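Local coordinates for Polyphosphate:AMP phosphotransferase (Meiothermus ruber H328, PDB 5O6M), which uses inorganic polyphosphate as phosphate donor to convert AMP to ADP and ADP to ATP, and also accepts other nucleoside mono- and diphosphates, at residues F166-S171 against Y225-N230. The protein carries 1 engineered substitution. Numbering follows the deposited sequence.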
loop_
_atom_site.group_PDB
_atom_site.type_symbol
_atom_site.label_atom_id
_atom_site.label_comp_id
_atom_site.label_asym_id
_atom_site.label_seq_id
_atom_site.Cartn_x
_atom_site.Cartn_y
_atom_site.Cartn_z
ATOM N N PHE D 166 -17.271 19.692 -1.645
ATOM C CA PHE D 166 -17.534 20.842 -2.499
ATOM C C PHE D 166 -17.940 20.355 -3.880
ATOM O O PHE D 166 -17.194 19.606 -4.522
ATOM C CB PHE D 166 -16.302 21.747 -2.601
ATOM C CG PHE D 166 -15.906 22.392 -1.304
ATOM C CD1 PHE D 166 -16.583 23.507 -0.834
ATOM C CD2 PHE D 166 -14.857 21.890 -0.556
ATOM C CE1 PHE D 166 -16.219 24.108 0.363
ATOM C CE2 PHE D 166 -14.487 22.484 0.642
ATOM C CZ PHE D 166 -15.167 23.597 1.101
ATOM N N PHE D 167 -19.128 20.755 -4.323
ATOM C CA PHE D 167 -19.520 20.626 -5.720
ATOM C C PHE D 167 -19.322 21.990 -6.376
ATOM O O PHE D 167 -20.020 22.950 -6.040
ATOM C CB PHE D 167 -20.963 20.145 -5.848
ATOM C CG PHE D 167 -21.432 20.002 -7.270
ATOM C CD1 PHE D 167 -20.800 19.124 -8.135
ATOM C CD2 PHE D 167 -22.497 20.751 -7.746
ATOM C CE1 PHE D 167 -21.227 18.987 -9.446
ATOM C CE2 PHE D 167 -22.926 20.622 -9.057
ATOM C CZ PHE D 167 -22.291 19.738 -9.907
ATOM N N LEU D 168 -18.350 22.087 -7.280
ATOM C CA LEU D 168 -18.138 23.318 -8.040
ATOM C C LEU D 168 -19.114 23.330 -9.212
ATOM O O LEU D 168 -19.006 22.509 -10.130
ATOM C CB LEU D 168 -16.692 23.439 -8.511
ATOM C CG LEU D 168 -15.609 23.187 -7.460
ATOM C CD1 LEU D 168 -14.220 23.290 -8.082
ATOM C CD2 LEU D 168 -15.753 24.120 -6.272
ATOM N N HIS D 169 -20.055 24.275 -9.190
ATOM C CA HIS D 169 -21.247 24.235 -10.031
ATOM C C HIS D 169 -21.097 25.226 -11.183
ATOM O O HIS D 169 -21.132 26.444 -10.974
ATOM C CB HIS D 169 -22.487 24.552 -9.199
ATOM C CG HIS D 169 -23.776 24.384 -9.939
ATOM N ND1 HIS D 169 -23.962 23.410 -10.898
ATOM C CD2 HIS D 169 -24.945 25.062 -9.859
ATOM C CE1 HIS D 169 -25.192 23.494 -11.374
ATOM N NE2 HIS D 169 -25.809 24.489 -10.762
ATOM N N ILE D 170 -20.912 24.705 -12.393
ATOM C CA ILE D 170 -20.849 25.533 -13.587
ATOM C C ILE D 170 -22.052 25.214 -14.468
ATOM O O ILE D 170 -22.691 24.162 -14.349
ATOM C CB ILE D 170 -19.536 25.345 -14.376
ATOM C CG1 ILE D 170 -19.420 23.908 -14.891
ATOM C CG2 ILE D 170 -18.331 25.723 -13.518
ATOM C CD1 ILE D 170 -18.371 23.730 -15.972
ATOM N N SER D 171 -22.356 26.145 -15.365
ATOM C CA SER D 171 -23.449 25.997 -16.311
ATOM C C SER D 171 -22.999 25.229 -17.551
ATOM O O SER D 171 -21.805 25.065 -17.814
ATOM C CB SER D 171 -23.978 27.369 -16.715
ATOM O OG SER D 171 -22.970 28.089 -17.401
ATOM N N TYR D 225 -21.401 21.341 0.000
ATOM C CA TYR D 225 -21.512 22.751 -0.340
ATOM C C TYR D 225 -21.559 22.883 -1.853
ATOM O O TYR D 225 -20.682 22.365 -2.551
ATOM C CB TYR D 225 -20.342 23.562 0.215
ATOM C CG TYR D 225 -20.256 23.560 1.720
ATOM C CD1 TYR D 225 -20.937 24.506 2.478
ATOM C CD2 TYR D 225 -19.489 22.613 2.386
ATOM C CE1 TYR D 225 -20.857 24.503 3.858
ATOM C CE2 TYR D 225 -19.402 22.605 3.763
ATOM C CZ TYR D 225 -20.086 23.548 4.493
ATOM O OH TYR D 225 -19.991 23.529 5.864
ATOM N N VAL D 226 -22.589 23.552 -2.353
ATOM C CA VAL D 226 -22.676 23.895 -3.766
ATOM C C VAL D 226 -21.994 25.244 -3.946
ATOM O O VAL D 226 -22.363 26.227 -3.294
ATOM C CB VAL D 226 -24.132 23.933 -4.249
ATOM C CG1 VAL D 226 -24.191 24.355 -5.710
ATOM C CG2 VAL D 226 -24.784 22.575 -4.057
ATOM N N ILE D 227 -20.989 25.285 -4.813
ATOM C CA ILE D 227 -20.132 26.449 -4.996
ATOM C C ILE D 227 -20.443 27.050 -6.365
ATOM O O ILE D 227 -20.156 26.421 -7.396
ATOM C CB ILE D 227 -18.645 26.086 -4.876
ATOM C CG1 ILE D 227 -18.365 25.385 -3.540
ATOM C CG2 ILE D 227 -17.775 27.332 -5.052
ATOM C CD1 ILE D 227 -18.680 26.238 -2.325
ATOM N N PRO D 228 -21.056 28.236 -6.433
ATOM C CA PRO D 228 -21.168 28.917 -7.727
ATOM C C PRO D 228 -19.779 29.096 -8.313
ATOM O O PRO D 228 -18.950 29.816 -7.747
ATOM C CB PRO D 228 -21.822 30.259 -7.375
ATOM C CG PRO D 228 -22.472 30.035 -6.040
ATOM C CD PRO D 228 -21.604 29.040 -5.328
ATOM N N ALA D 229 -19.504 28.429 -9.433
ATOM C CA ALA D 229 -18.139 28.304 -9.922
ATOM C C ALA D 229 -17.954 28.826 -11.339
ATOM O O ALA D 229 -16.902 28.583 -11.942
ATOM C CB ALA D 229 -17.684 26.841 -9.835
ATOM N N ASN D 230 -18.938 29.535 -11.896
ATOM C CA ASN D 230 -18.713 30.158 -13.197
ATOM C C ASN D 230 -17.657 31.254 -13.117
ATOM O O ASN D 230 -16.963 31.510 -14.106
ATOM C CB ASN D 230 -20.024 30.711 -13.755
ATOM C CG ASN D 230 -20.823 29.669 -14.518
ATOM O OD1 ASN D 230 -20.472 28.483 -14.533
ATOM N ND2 ASN D 230 -21.897 30.106 -15.158
#
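Ser-171 OG accepts two N-H groups, Asn-230 ND2 at 3.2 Å and the backbone N of Glu-174, and so serves as N-cap of helix 172-183. The carboxamide of Asn-230 also accepts through its oxygen, with Ser-171 N lying 3.1 Å from Asn-230 OD1, in the carbonyl plane and on a lone pair. The two bonds fix the rotation of the carboxamide, while ND2 has a further, weak bond to Asp-20. An alanine in place of Asn-230 would probably leave Ser-171 N without its acceptor and OG without the ND2 donor, cutting the side-chain link between the loops after the two strands. Upstream, the backbones run parallel. Tyr-225 O receives Phe-167 N, Phe-167 O receives Ile-227 N at 2.8 Å, Ile-227 O receives His-169 N, and His-169 O takes Ala-229 N, the last donor 38° above the carbonyl plane. On one face, Phe-166 and Tyr-225, both with CG anti to the carbonyl carbon (chi1 -65° in Phe-166), lie side by side, their rings slid apart and planes at 27°. Ile-227 CG1 reaches the ring edge 3.7 Å from Phe-166 CD1, and Leu-168 CD2 packs 3.8 Å from Ile-227 CB; helix 232-249 covers this face through Ile-242 and Arg-235. Val-226 CG1 lies on the other face, 3.9 Å from His-169 CB, where Tyr-210 meets the Phe-167 ring. Strand 224-228 thereby joins strand 161-169 as one of the two outermost strands, within the chain, of the parallel sheet, order 2-3-1-4-5, in the P-loop kinase-like fold of polyphosphate kinase 2.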